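Local atomic coordinates of serpin-12 (Manduca sexta, PDB entry 6CJ7), a protein that inhibits serine proteases as a member of the serpin family and controls the prophenoloxidase activation system in larval hemolymph. Residues Ser294-Leu302 with Leu311-Leu319; Phe128-Asn139 with Lys152-Thr163. All blocks are in the same frame, centred on the assembly; numbering follows the deposited sequence.

Contact 1 of 2, residues Ser294-Leu302 with Leu311-Leu319; sequences SIFTQQAEL and LSPQVSSAL
S312 OG takes part in two hydrogen bonds: it accepts from L302 N at 2.8 Å across the contact and gives its own proton to P313 O, in the carbonyl plane and on a lone pair. In the serpin fold this pairs the loop after helix 284-289 with the lead-in to strand 317-326, which is strand 5 of sheet A. With OG anti to the backbone N (chi1 173°), the hydroxyl reaches L302, whose CB lies 3.5 Å from OG. Farther along, V315 N donates to I295 O over 2.9 Å in a fairly straight bond (N-H...O 161°). V315 then divides its methyls: CG2 rests on I295 CB, while CG1 meets F296 CE1 at 3.6 Å. The F296 ring receives V315 O and A318 CB at its edge, and I295 CG1 lies over one face, offset toward the rim. L287 and N288 of helix 284-289 also touch this ring, which ties the contact to that helix. Q314 CB packs 3.2 Å from T297 O in the type I turn T297-A300; beyond it, the bend at chi2 (-87°) carries the amide toward Q298. The two amides stand nearly perpendicular, with Q314 OE1 3.7 Å from Q298 CG.

Contact 2 of 2, residues Phe128-Asn139 with Lys152-Thr163; sequences FGKPALAAQNIN and KLVSPDDLSGNT
A135 CB sits at the apolar centre, with P156 CG at 3.7 Å, L159 CD1 at 3.9 Å and V154 CG1 a little farther off. The same L159 methyl touches A134 CB and the edge of the F128 ring, so a single branch links helix and aromatic. P131 CB packs on L159 CB, and at the other end of the segment I138 CG2 meets V154 CG2 at 3.6 Å, the two side chains crossing at about a right angle. T163 lays CG2 over the middle of the F128 ring, 3.7 Å from the centroid and 2° off the normal, a CH-pi contact. The torsion chi1 of -60° that puts this methyl there turns OG1 back to accept from S160 N. At the polar edge the N139 amide holds both backbone groups of V154: V154 N donates to OD1 at 2.8 Å (171°), and ND2 donates to V154 O at 2.8 Å, each on a lone pair in the carbonyl plane. With an alanine in place of N139, the N-H and carbonyl of buried V154 would probably both lose these mates. Lying between strands 123-126 and 165-174, helix 131-145 and its returning loop form the serpin helix F element that lies across sheet A.

Overall arrangement
Followed from the N terminus, the chain reaches contact 2 first: it closes a loop of 12 residues that holds the end of helix 131-145 and brings 152-163 back along that helix. Strand 165-174 follows at once. Contact 1 comes much later, after helix 284-289, and closes an eight-residue loop carrying strand 306-307, which pairs with 106-107. The two loops lie in series, neither nested nor crossed, their centres about 17 Å apart. They join through sheet A: strands 165-174 and 317-326, which leave contacts 2 and 1 respectively, pair in parallel. They touch directly, L319 CD1 lying 3.7 Å from V154 CG2, and just beyond contact 2 S316 OG is hydrogen-bonded to Q164 N and M165 N.

Contact 1 of 2, residues Ser294-Leu302 with Leu311-Leu319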
ATOM      1  N   SER A 294      -2.136  12.880 -17.971  1.00 24.11           N
ATOM      2  CA  SER A 294      -2.896  12.634 -19.195  1.00 24.83           C
ATOM      3  C   SER A 294      -4.029  11.638 -18.982  1.00 23.41           C
ATOM      4  O   SER A 294      -5.043  11.709 -19.691  1.00 23.72           O
ATOM      5  CB  SER A 294      -1.976  12.142 -20.319  1.00 26.82           C
ATOM      6  OG  SER A 294      -1.398  10.902 -19.978  1.00 32.85           O
ATOM      7  N   ILE A 295      -3.893  10.716 -18.020  1.00 21.29           N
ATOM      8  CA  ILE A 295      -4.895   9.660 -17.878  1.00 23.76           C
ATOM      9  C   ILE A 295      -6.257  10.197 -17.472  1.00 21.36           C
ATOM     10  O   ILE A 295      -7.264   9.514 -17.683  1.00 20.45           O
ATOM     11  CB  ILE A 295      -4.477   8.558 -16.879  1.00 18.39           C
ATOM     12  CG1 ILE A 295      -4.479   9.095 -15.443  1.00 18.88           C
ATOM     13  CG2 ILE A 295      -3.121   7.938 -17.245  1.00 23.29           C
ATOM     14  CD1 ILE A 295      -4.078   8.031 -14.433  1.00 18.68           C
ATOM     15  N   PHE A 296      -6.322  11.399 -16.870  1.00 20.15           N
ATOM     16  CA  PHE A 296      -7.591  11.981 -16.449  1.00 19.56           C
ATOM     17  C   PHE A 296      -8.210  12.895 -17.500  1.00 22.74           C
ATOM     18  O   PHE A 296      -9.373  13.278 -17.344  1.00 25.60           O
ATOM     19  CB  PHE A 296      -7.410  12.766 -15.138  1.00 18.97           C
ATOM     20  CG  PHE A 296      -6.862  11.936 -14.006  1.00 19.99           C
ATOM     21  CD1 PHE A 296      -7.670  11.025 -13.350  1.00 21.07           C
ATOM     22  CD2 PHE A 296      -5.533  12.048 -13.622  1.00 23.64           C
ATOM     23  CE1 PHE A 296      -7.172  10.244 -12.318  1.00 23.24           C
ATOM     24  CE2 PHE A 296      -5.022  11.265 -12.598  1.00 25.80           C
ATOM     25  CZ  PHE A 296      -5.839  10.362 -11.949  1.00 26.98           C
ATOM     26  N   THR A 297      -7.473  13.235 -18.560  1.00 22.89           N
ATOM     27  CA  THR A 297      -7.917  14.214 -19.544  1.00 21.15           C
ATOM     28  C   THR A 297      -8.731  13.550 -20.646  1.00 21.49           C
ATOM     29  O   THR A 297      -8.642  12.344 -20.884  1.00 24.72           O
ATOM     30  CB  THR A 297      -6.728  14.953 -20.176  1.00 24.15           C
ATOM     31  OG1 THR A 297      -6.035  14.079 -21.077  1.00 26.56           O
ATOM     32  CG2 THR A 297      -5.759  15.432 -19.100  1.00 28.01           C
ATOM     33  N   GLN A 298      -9.515  14.367 -21.345  1.00 24.57           N
ATOM     34  CA  GLN A 298     -10.212  13.837 -22.507  1.00 26.71           C
ATOM     35  C   GLN A 298      -9.272  13.611 -23.683  1.00 26.41           C
ATOM     36  O   GLN A 298      -9.729  13.171 -24.743  1.00 33.21           O
ATOM     37  CB  GLN A 298     -11.390  14.756 -22.848  1.00 33.35           C
ATOM     38  CG  GLN A 298     -12.556  14.535 -21.859  1.00 34.73           C
ATOM     39  CD  GLN A 298     -13.470  15.733 -21.688  1.00 36.77           C
ATOM     40  OE1 GLN A 298     -13.085  16.869 -21.962  1.00 35.56           O
ATOM     41  NE2 GLN A 298     -14.691  15.480 -21.222  1.00 35.89           N
ATOM     42  N   GLN A 299      -7.969  13.859 -23.507  1.00 26.50           N
ATOM     43  CA  GLN A 299      -6.937  13.459 -24.454  1.00 29.97           C
ATOM     44  C   GLN A 299      -6.271  12.143 -24.069  1.00 24.81           C
ATOM     45  O   GLN A 299      -5.316  11.730 -24.736  1.00 29.47           O
ATOM     46  CB  GLN A 299      -5.869  14.550 -24.587  1.00 32.63           C
ATOM     47  CG  GLN A 299      -6.352  15.802 -25.310  1.00 35.33           C
ATOM     48  CD  GLN A 299      -7.354  16.582 -24.486  1.00 42.99           C
ATOM     49  OE1 GLN A 299      -7.114  16.872 -23.314  1.00 39.48           O
ATOM     50  NE2 GLN A 299      -8.492  16.905 -25.087  1.00 48.32           N
ATOM     51  N   ALA A 300      -6.745  11.488 -23.008  1.00 22.65           N
ATOM     52  CA  ALA A 300      -6.190  10.199 -22.613  1.00 20.54           C
ATOM     53  C   ALA A 300      -6.261   9.209 -23.760  1.00 23.76           C
ATOM     54  O   ALA A 300      -7.290   9.094 -24.433  1.00 23.90           O
ATOM     55  CB  ALA A 300      -6.945   9.637 -21.410  1.00 20.87           C
ATOM     56  N   GLU A 301      -5.167   8.486 -23.966  1.00 21.34           N
ATOM     57  CA  GLU A 301      -5.039   7.509 -25.050  1.00 20.20           C
ATOM     58  C   GLU A 301      -5.084   6.123 -24.421  1.00 22.72           C
ATOM     59  O   GLU A 301      -4.053   5.512 -24.139  1.00 24.44           O
ATOM     60  CB  GLU A 301      -3.755   7.733 -25.836  1.00 21.29           C
ATOM     61  CG  GLU A 301      -3.756   9.021 -26.618  1.00 25.67           C
ATOM     62  CD  GLU A 301      -4.694   8.943 -27.814  1.00 41.12           C
ATOM     63  OE1 GLU A 301      -4.891   7.835 -28.354  1.00 40.37           O
ATOM     64  OE2 GLU A 301      -5.239   9.986 -28.218  1.00 54.24           O
ATOM     65  N   LEU A 302      -6.307   5.636 -24.193  1.00 21.57           N
ATOM     66  CA  LEU A 302      -6.566   4.342 -23.573  1.00 21.56           C
ATOM     67  C   LEU A 302      -7.482   3.508 -24.457  1.00 20.37           C
ATOM     68  O   LEU A 302      -8.313   2.738 -23.964  1.00 22.50           O
ATOM     69  CB  LEU A 302      -7.164   4.523 -22.173  1.00 19.87           C
ATOM     70  CG  LEU A 302      -6.239   5.240 -21.195  1.00 23.94           C
ATOM     71  CD1 LEU A 302      -7.017   5.779 -19.984  1.00 22.80           C
ATOM     72  CD2 LEU A 302      -5.094   4.289 -20.762  1.00 22.92           C
ATOM     73  N   LEU A 311     -13.595   6.858 -29.976  1.00 24.99           N
ATOM     74  CA  LEU A 311     -13.247   7.549 -28.741  1.00 25.33           C
ATOM     75  C   LEU A 311     -12.657   6.588 -27.721  1.00 25.45           C
ATOM     76  O   LEU A 311     -13.133   5.458 -27.554  1.00 26.05           O
ATOM     77  CB  LEU A 311     -14.469   8.234 -28.123  1.00 26.68           C
ATOM     78  CG  LEU A 311     -15.135   9.351 -28.925  1.00 36.39           C
ATOM     79  CD1 LEU A 311     -16.302   9.911 -28.137  1.00 39.44           C
ATOM     80  CD2 LEU A 311     -14.139  10.445 -29.265  1.00 41.55           C
ATOM     81  N   SER A 312     -11.647   7.069 -27.002  1.00 25.68           N
ATOM     82  CA  SER A 312     -11.039   6.427 -25.849  1.00 21.30           C
ATOM     83  C   SER A 312     -11.727   6.877 -24.565  1.00 20.88           C
ATOM     84  O   SER A 312     -12.113   8.042 -24.438  1.00 22.32           O
ATOM     85  CB  SER A 312      -9.560   6.768 -25.771  1.00 21.89           C
ATOM     86  OG  SER A 312      -9.007   6.281 -24.557  1.00 22.41           O
ATOM     87  N   PRO A 313     -11.895   5.994 -23.591  1.00 20.78           N
ATOM     88  CA  PRO A 313     -12.279   6.449 -22.250  1.00 21.63           C
ATOM     89  C   PRO A 313     -11.111   7.160 -21.589  1.00 21.80           C
ATOM     90  O   PRO A 313      -9.976   7.123 -22.057  1.00 21.88           O
ATOM     91  CB  PRO A 313     -12.627   5.151 -21.520  1.00 21.22           C
ATOM     92  CG  PRO A 313     -11.697   4.138 -22.162  1.00 20.74           C
ATOM     93  CD  PRO A 313     -11.574   4.550 -23.621  1.00 20.26           C
ATOM     94  N   GLN A 314     -11.411   7.849 -20.494  1.00 22.73           N
ATOM     95  CA  GLN A 314     -10.364   8.337 -19.605  1.00 24.24           C
ATOM     96  C   GLN A 314     -10.711   7.932 -18.182  1.00 19.51           C
ATOM     97  O   GLN A 314     -11.822   7.473 -17.899  1.00 19.32           O
ATOM     98  CB  GLN A 314     -10.174   9.858 -19.701  1.00 24.36           C
ATOM     99  CG  GLN A 314     -11.314  10.683 -19.154  1.00 24.90           C
ATOM    100  CD  GLN A 314     -12.396  10.951 -20.175  1.00 29.78           C
ATOM    101  OE1 GLN A 314     -12.171  10.854 -21.400  1.00 33.35           O
ATOM    102  NE2 GLN A 314     -13.584  11.271 -19.692  1.00 28.85           N
ATOM    103  N   VAL A 315      -9.737   8.097 -17.285  1.00 18.52           N
ATOM    104  CA  VAL A 315      -9.947   7.768 -15.874  1.00 20.35           C
ATOM    105  C   VAL A 315     -10.795   8.858 -15.234  1.00 19.26           C
ATOM    106  O   VAL A 315     -10.419  10.036 -15.244  1.00 23.40           O
ATOM    107  CB  VAL A 315      -8.616   7.614 -15.129  1.00 18.96           C
ATOM    108  CG1 VAL A 315      -8.887   7.334 -13.639  1.00 17.20           C
ATOM    109  CG2 VAL A 315      -7.770   6.490 -15.752  1.00 17.63           C
ATOM    110  N   SER A 316     -11.959   8.475 -14.711  1.00 17.40           N
ATOM    111  CA  SER A 316     -12.799   9.430 -13.997  1.00 18.42           C
ATOM    112  C   SER A 316     -12.447   9.497 -12.524  1.00 19.34           C
ATOM    113  O   SER A 316     -12.444  10.590 -11.937  1.00 22.65           O
ATOM    114  CB  SER A 316     -14.282   9.069 -14.135  1.00 19.58           C
ATOM    115  OG  SER A 316     -14.625   8.904 -15.497  1.00 21.58           O
ATOM    116  N   SER A 317     -12.199   8.350 -11.907  1.00 21.61           N
ATOM    117  CA  SER A 317     -11.844   8.278 -10.502  1.00 20.66           C
ATOM    118  C   SER A 317     -10.786   7.197 -10.342  1.00 21.17           C
ATOM    119  O   SER A 317     -10.865   6.151 -10.990  1.00 20.96           O
ATOM    120  CB  SER A 317     -13.066   7.952  -9.628  1.00 28.40           C
ATOM    121  OG  SER A 317     -13.974   9.041  -9.615  1.00 32.56           O
ATOM    122  N   ALA A 318      -9.781   7.472  -9.514  1.00 18.42           N
ATOM    123  CA  ALA A 318      -8.730   6.512  -9.187  1.00 17.32           C
ATOM    124  C   ALA A 318      -8.659   6.456  -7.672  1.00 20.04           C
ATOM    125  O   ALA A 318      -8.258   7.435  -7.030  1.00 21.30           O
ATOM    126  CB  ALA A 318      -7.384   6.924  -9.788  1.00 21.04           C
ATOM    127  N   LEU A 319      -9.080   5.328  -7.099  1.00 17.70           N
ATOM    128  CA  LEU A 319      -9.324   5.227  -5.667  1.00 18.46           C
ATOM    129  C   LEU A 319      -8.498   4.097  -5.077  1.00 20.26           C
ATOM    130  O   LEU A 319      -8.444   2.995  -5.641  1.00 18.94           O
ATOM    131  CB  LEU A 319     -10.813   4.991  -5.389  1.00 19.40           C
ATOM    132  CG  LEU A 319     -11.742   6.028  -6.025  1.00 26.20           C
ATOM    133  CD1 LEU A 319     -13.203   5.651  -5.836  1.00 30.70           C
ATOM    134  CD2 LEU A 319     -11.453   7.385  -5.419  1.00 28.67           C
TER
HETATM  135  O   HOH W   1     -15.366  12.688 -20.641  1.00 39.58           O

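Contact 2 of 2, residues Phe128-Asn139 with Lys152-Thr163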
ATOM      1  N   PHE A 128     -23.423   3.528 -14.774  1.00 25.72           N
ATOM      2  CA  PHE A 128     -23.297   4.598 -13.792  1.00 24.46           C
ATOM      3  C   PHE A 128     -24.505   5.529 -13.762  1.00 28.39           C
ATOM      4  O   PHE A 128     -24.509   6.489 -12.982  1.00 27.57           O
ATOM      5  CB  PHE A 128     -22.018   5.413 -14.054  1.00 21.29           C
ATOM      6  CG  PHE A 128     -20.740   4.652 -13.804  1.00 22.19           C
ATOM      7  CD1 PHE A 128     -20.309   4.402 -12.504  1.00 20.99           C
ATOM      8  CD2 PHE A 128     -19.958   4.198 -14.855  1.00 24.26           C
ATOM      9  CE1 PHE A 128     -19.125   3.701 -12.268  1.00 22.04           C
ATOM     10  CE2 PHE A 128     -18.777   3.498 -14.623  1.00 23.81           C
ATOM     11  CZ  PHE A 128     -18.361   3.249 -13.324  1.00 22.89           C
ATOM     12  N   GLY A 129     -25.528   5.270 -14.584  1.00 29.26           N
ATOM     13  CA  GLY A 129     -26.694   6.137 -14.642  1.00 31.63           C
ATOM     14  C   GLY A 129     -27.513   6.173 -13.370  1.00 34.57           C
ATOM     15  O   GLY A 129     -28.253   7.137 -13.154  1.00 32.11           O
ATOM     16  N   LYS A 130     -27.417   5.136 -12.535  1.00 30.33           N
ATOM     17  CA  LYS A 130     -27.959   5.149 -11.179  1.00 27.16           C
ATOM     18  C   LYS A 130     -26.762   5.191 -10.242  1.00 28.20           C
ATOM     19  O   LYS A 130     -26.214   4.136  -9.872  1.00 26.00           O
ATOM     20  CB  LYS A 130     -28.844   3.936 -10.880  1.00 27.64           C
ATOM     21  CG  LYS A 130     -30.174   3.925 -11.626  1.00 27.65           C
ATOM     22  CD  LYS A 130     -30.988   2.673 -11.313  1.00 36.34           C
ATOM     23  CE  LYS A 130     -32.329   2.658 -12.034  1.00 39.06           C
ATOM     24  NZ  LYS A 130     -33.292   3.701 -11.603  1.00 43.07           N
ATOM     25  N   PRO A 131     -26.312   6.387  -9.841  1.00 30.54           N
ATOM     26  CA  PRO A 131     -25.031   6.484  -9.117  1.00 29.31           C
ATOM     27  C   PRO A 131     -25.032   5.792  -7.768  1.00 26.31           C
ATOM     28  O   PRO A 131     -24.015   5.193  -7.411  1.00 27.26           O
ATOM     29  CB  PRO A 131     -24.834   8.002  -8.962  1.00 34.90           C
ATOM     30  CG  PRO A 131     -25.677   8.622 -10.029  1.00 36.32           C
ATOM     31  CD  PRO A 131     -26.857   7.704 -10.211  1.00 33.00           C
ATOM     32  N   ALA A 132     -26.139   5.845  -7.020  1.00 30.35           N
ATOM     33  CA  ALA A 132     -26.158   5.219  -5.701  1.00 31.65           C
ATOM     34  C   ALA A 132     -26.038   3.706  -5.821  1.00 30.63           C
ATOM     35  O   ALA A 132     -25.332   3.063  -5.030  1.00 28.08           O
ATOM     36  CB  ALA A 132     -27.433   5.603  -4.951  1.00 36.69           C
ATOM     37  N   LEU A 133     -26.714   3.125  -6.812  1.00 25.78           N
ATOM     38  CA  LEU A 133     -26.623   1.688  -7.044  1.00 26.65           C
ATOM     39  C   LEU A 133     -25.221   1.284  -7.477  1.00 25.02           C
ATOM     40  O   LEU A 133     -24.688   0.271  -7.008  1.00 24.94           O
ATOM     41  CB  LEU A 133     -27.667   1.276  -8.083  1.00 27.94           C
ATOM     42  CG  LEU A 133     -27.536  -0.108  -8.697  1.00 36.85           C
ATOM     43  CD1 LEU A 133     -27.820  -1.169  -7.641  1.00 42.34           C
ATOM     44  CD2 LEU A 133     -28.507  -0.249  -9.854  1.00 41.11           C
ATOM     45  N   ALA A 134     -24.605   2.067  -8.364  1.00 21.60           N
ATOM     46  CA  ALA A 134     -23.256   1.758  -8.827  1.00 23.37           C
ATOM     47  C   ALA A 134     -22.245   1.827  -7.686  1.00 22.65           C
ATOM     48  O   ALA A 134     -21.409   0.926  -7.526  1.00 22.23           O
ATOM     49  CB  ALA A 134     -22.851   2.716  -9.947  1.00 24.20           C
ATOM     50  N   ALA A 135     -22.310   2.895  -6.880  1.00 21.74           N
ATOM     51  CA  ALA A 135     -21.385   3.034  -5.755  1.00 21.29           C
ATOM     52  C   ALA A 135     -21.536   1.879  -4.778  1.00 21.54           C
ATOM     53  O   ALA A 135     -20.537   1.304  -4.326  1.00 22.90           O
ATOM     54  CB  ALA A 135     -21.618   4.362  -5.034  1.00 23.40           C
ATOM     55  N   GLN A 136     -22.776   1.502  -4.460  1.00 23.54           N
ATOM     56  CA  GLN A 136     -22.961   0.422  -3.497  1.00 27.47           C
ATOM     57  C   GLN A 136     -22.540  -0.925  -4.075  1.00 23.42           C
ATOM     58  O   GLN A 136     -22.000  -1.769  -3.351  1.00 26.21           O
ATOM     59  CB  GLN A 136     -24.402   0.389  -3.010  1.00 34.48           C
ATOM     60  CG  GLN A 136     -24.574   1.180  -1.738  1.00 48.45           C
ATOM     61  CD  GLN A 136     -26.004   1.536  -1.495  1.00 59.27           C
ATOM     62  OE1 GLN A 136     -26.335   2.672  -1.144  1.00 56.25           O
ATOM     63  NE2 GLN A 136     -26.877   0.571  -1.700  1.00 63.90           N
ATOM     64  N   ASN A 137     -22.779  -1.154  -5.371  1.00 23.99           N
ATOM     65  CA  ASN A 137     -22.333  -2.410  -5.969  1.00 27.29           C
ATOM     66  C   ASN A 137     -20.813  -2.516  -5.975  1.00 25.02           C
ATOM     67  O   ASN A 137     -20.257  -3.590  -5.703  1.00 24.79           O
ATOM     68  CB  ASN A 137     -22.886  -2.551  -7.387  1.00 24.68           C
ATOM     69  CG  ASN A 137     -24.317  -3.047  -7.404  1.00 29.87           C
ATOM     70  OD1 ASN A 137     -24.761  -3.730  -6.477  1.00 37.68           O
ATOM     71  ND2 ASN A 137     -25.047  -2.704  -8.456  1.00 36.56           N
ATOM     72  N   ILE A 138     -20.122  -1.417  -6.268  1.00 20.96           N
ATOM     73  CA  ILE A 138     -18.661  -1.442  -6.246  1.00 20.27           C
ATOM     74  C   ILE A 138     -18.163  -1.662  -4.822  1.00 23.61           C
ATOM     75  O   ILE A 138     -17.281  -2.493  -4.580  1.00 23.22           O
ATOM     76  CB  ILE A 138     -18.089  -0.149  -6.850  1.00 20.96           C
ATOM     77  CG1 ILE A 138     -18.340  -0.130  -8.370  1.00 21.11           C
ATOM     78  CG2 ILE A 138     -16.598  -0.043  -6.546  1.00 21.44           C
ATOM     79  CD1 ILE A 138     -18.125   1.240  -9.004  1.00 23.86           C
ATOM     80  N   ASN A 139     -18.737  -0.935  -3.860  1.00 21.66           N
ATOM     81  CA  ASN A 139     -18.301  -1.077  -2.473  1.00 22.62           C
ATOM     82  C   ASN A 139     -18.572  -2.480  -1.949  1.00 27.26           C
ATOM     83  O   ASN A 139     -17.760  -3.031  -1.197  1.00 26.74           O
ATOM     84  CB  ASN A 139     -18.991  -0.039  -1.585  1.00 25.23           C
ATOM     85  CG  ASN A 139     -18.423   1.361  -1.760  1.00 25.96           C
ATOM     86  OD1 ASN A 139     -17.252   1.531  -2.087  1.00 28.34           O
ATOM     87  ND2 ASN A 139     -19.253   2.368  -1.523  1.00 31.09           N
ATOM     88  N   LYS A 152     -16.471   1.224   2.050  1.00 31.25           N
ATOM     89  CA  LYS A 152     -17.094   2.508   1.703  1.00 30.62           C
ATOM     90  C   LYS A 152     -16.133   3.394   0.915  1.00 36.15           C
ATOM     91  O   LYS A 152     -16.101   4.616   1.092  1.00 36.30           O
ATOM     92  CB  LYS A 152     -17.586   3.238   2.957  1.00 37.28           C
ATOM     93  CG  LYS A 152     -18.720   2.534   3.709  1.00 51.38           C
ATOM     94  CD  LYS A 152     -20.030   2.566   2.921  1.00 58.65           C
ATOM     95  CE  LYS A 152     -20.905   1.341   3.204  1.00 63.33           C
ATOM     96  NZ  LYS A 152     -21.464   1.311   4.588  1.00 66.69           N
ATOM     97  N   LEU A 153     -15.357   2.796   0.009  1.00 31.37           N
ATOM     98  CA  LEU A 153     -14.356   3.563  -0.732  1.00 28.94           C
ATOM     99  C   LEU A 153     -14.992   4.511  -1.748  1.00 30.55           C
ATOM    100  O   LEU A 153     -14.522   5.640  -1.921  1.00 31.02           O
ATOM    101  CB  LEU A 153     -13.384   2.613  -1.430  1.00 22.95           C
ATOM    102  CG  LEU A 153     -12.288   3.246  -2.298  1.00 25.29           C
ATOM    103  CD1 LEU A 153     -11.411   4.189  -1.475  1.00 30.09           C
ATOM    104  CD2 LEU A 153     -11.436   2.168  -2.988  1.00 26.94           C
ATOM    105  N   VAL A 154     -16.039   4.071  -2.450  1.00 29.84           N
ATOM    106  CA  VAL A 154     -16.643   4.847  -3.532  1.00 27.26           C
ATOM    107  C   VAL A 154     -17.849   5.607  -3.000  1.00 32.10           C
ATOM    108  O   VAL A 154     -18.724   5.023  -2.343  1.00 32.71           O
ATOM    109  CB  VAL A 154     -17.058   3.943  -4.706  1.00 29.63           C
ATOM    110  CG1 VAL A 154     -17.714   4.772  -5.814  1.00 29.17           C
ATOM    111  CG2 VAL A 154     -15.861   3.184  -5.249  1.00 28.15           C
ATOM    112  N   SER A 155     -17.917   6.954  -3.319  1.00 31.51           N
ATOM    113  CA  SER A 155     -19.096   7.719  -2.933  1.00 36.24           C
ATOM    114  C   SER A 155     -20.057   7.870  -4.109  1.00 35.54           C
ATOM    115  O   SER A 155     -19.621   8.084  -5.249  1.00 33.36           O
ATOM    116  CB  SER A 155     -18.711   9.110  -2.430  1.00 42.86           C
ATOM    117  OG  SER A 155     -19.874   9.898  -2.223  1.00 44.13           O
ATOM    118  N   PRO A 156     -21.364   7.762  -3.861  1.00 36.74           N
ATOM    119  CA  PRO A 156     -22.331   7.986  -4.950  1.00 36.87           C
ATOM    120  C   PRO A 156     -22.245   9.377  -5.543  1.00 40.30           C
ATOM    121  O   PRO A 156     -22.601   9.571  -6.713  1.00 37.82           O
ATOM    122  CB  PRO A 156     -23.690   7.748  -4.274  1.00 39.79           C
ATOM    123  CG  PRO A 156     -23.383   6.974  -3.033  1.00 44.34           C
ATOM    124  CD  PRO A 156     -22.015   7.388  -2.596  1.00 41.13           C
ATOM    125  N   ASP A 157     -21.778  10.361  -4.774  1.00 38.77           N
ATOM    126  CA  ASP A 157     -21.663  11.714  -5.296  1.00 42.22           C
ATOM    127  C   ASP A 157     -20.498  11.875  -6.262  1.00 44.88           C
ATOM    128  O   ASP A 157     -20.439  12.889  -6.965  1.00 47.97           O
ATOM    129  CB  ASP A 157     -21.534  12.703  -4.137  1.00 50.26           C
ATOM    130  CG  ASP A 157     -22.750  12.694  -3.236  1.00 57.27           C
ATOM    131  OD1 ASP A 157     -23.879  12.564  -3.762  1.00 50.84           O
ATOM    132  OD2 ASP A 157     -22.579  12.804  -2.004  1.00 65.38           O
ATOM    133  N   ASP A 158     -19.585  10.907  -6.322  1.00 45.18           N
ATOM    134  CA  ASP A 158     -18.499  10.923  -7.292  1.00 43.87           C
ATOM    135  C   ASP A 158     -18.902  10.337  -8.636  1.00 40.82           C
ATOM    136  O   ASP A 158     -18.095  10.358  -9.571  1.00 41.45           O
ATOM    137  CB  ASP A 158     -17.288  10.157  -6.752  1.00 49.81           C
ATOM    138  CG  ASP A 158     -16.704  10.793  -5.514  1.00 59.27           C
ATOM    139  OD1 ASP A 158     -17.143  11.904  -5.153  1.00 65.08           O
ATOM    140  OD2 ASP A 158     -15.799  10.184  -4.905  1.00 61.02           O
ATOM    141  N   LEU A 159     -20.121   9.826  -8.760  1.00 36.59           N
ATOM    142  CA  LEU A 159     -20.545   9.100  -9.945  1.00 34.79           C
ATOM    143  C   LEU A 159     -21.725   9.800 -10.604  1.00 34.62           C
ATOM    144  O   LEU A 159     -22.550  10.435  -9.937  1.00 36.94           O
ATOM    145  CB  LEU A 159     -20.924   7.655  -9.593  1.00 26.59           C
ATOM    146  CG  LEU A 159     -19.911   6.844  -8.780  1.00 27.73           C
ATOM    147  CD1 LEU A 159     -20.419   5.430  -8.566  1.00 28.75           C
ATOM    148  CD2 LEU A 159     -18.553   6.831  -9.464  1.00 30.83           C
ATOM    149  N   SER A 160     -21.801   9.676 -11.923  1.00 33.53           N
ATOM    150  CA  SER A 160     -22.922  10.208 -12.677  1.00 31.10           C
ATOM    151  C   SER A 160     -23.010   9.433 -13.981  1.00 35.69           C
ATOM    152  O   SER A 160     -22.151   8.604 -14.288  1.00 33.97           O
ATOM    153  CB  SER A 160     -22.754  11.709 -12.933  1.00 35.52           C
ATOM    154  OG  SER A 160     -21.702  11.944 -13.854  1.00 42.68           O
ATOM    155  N   GLY A 161     -24.048   9.719 -14.763  1.00 34.96           N
ATOM    156  CA  GLY A 161     -24.146   9.106 -16.076  1.00 35.52           C
ATOM    157  C   GLY A 161     -22.981   9.433 -16.987  1.00 37.62           C
ATOM    158  O   GLY A 161     -22.767   8.736 -17.986  1.00 42.43           O
ATOM    159  N   ASN A 162     -22.218  10.472 -16.665  1.00 37.51           N
ATOM    160  CA  ASN A 162     -21.065  10.855 -17.465  1.00 38.50           C
ATOM    161  C   ASN A 162     -19.763  10.227 -16.978  1.00 30.65           C
ATOM    162  O   ASN A 162     -18.727  10.419 -17.623  1.00 32.99           O
ATOM    163  CB  ASN A 162     -20.941  12.380 -17.498  1.00 43.87           C
ATOM    164  CG  ASN A 162     -21.962  13.024 -18.430  1.00 57.56           C
ATOM    165  OD1 ASN A 162     -22.072  12.652 -19.600  1.00 64.06           O
ATOM    166  ND2 ASN A 162     -22.723  13.980 -17.910  1.00 60.36           N
ATOM    167  N   THR A 163     -19.789   9.487 -15.868  1.00 27.59           N
ATOM    168  CA  THR A 163     -18.622   8.729 -15.427  1.00 21.76           C
ATOM    169  C   THR A 163     -18.227   7.713 -16.483  1.00 22.25           C
ATOM    170  O   THR A 163     -19.078   6.999 -17.021  1.00 25.60           O
ATOM    171  CB  THR A 163     -18.927   8.015 -14.108  1.00 22.59           C
ATOM    172  OG1 THR A 163     -19.265   9.004 -13.131  1.00 25.86           O
ATOM    173  CG2 THR A 163     -17.731   7.175 -13.625  1.00 22.88           C
TER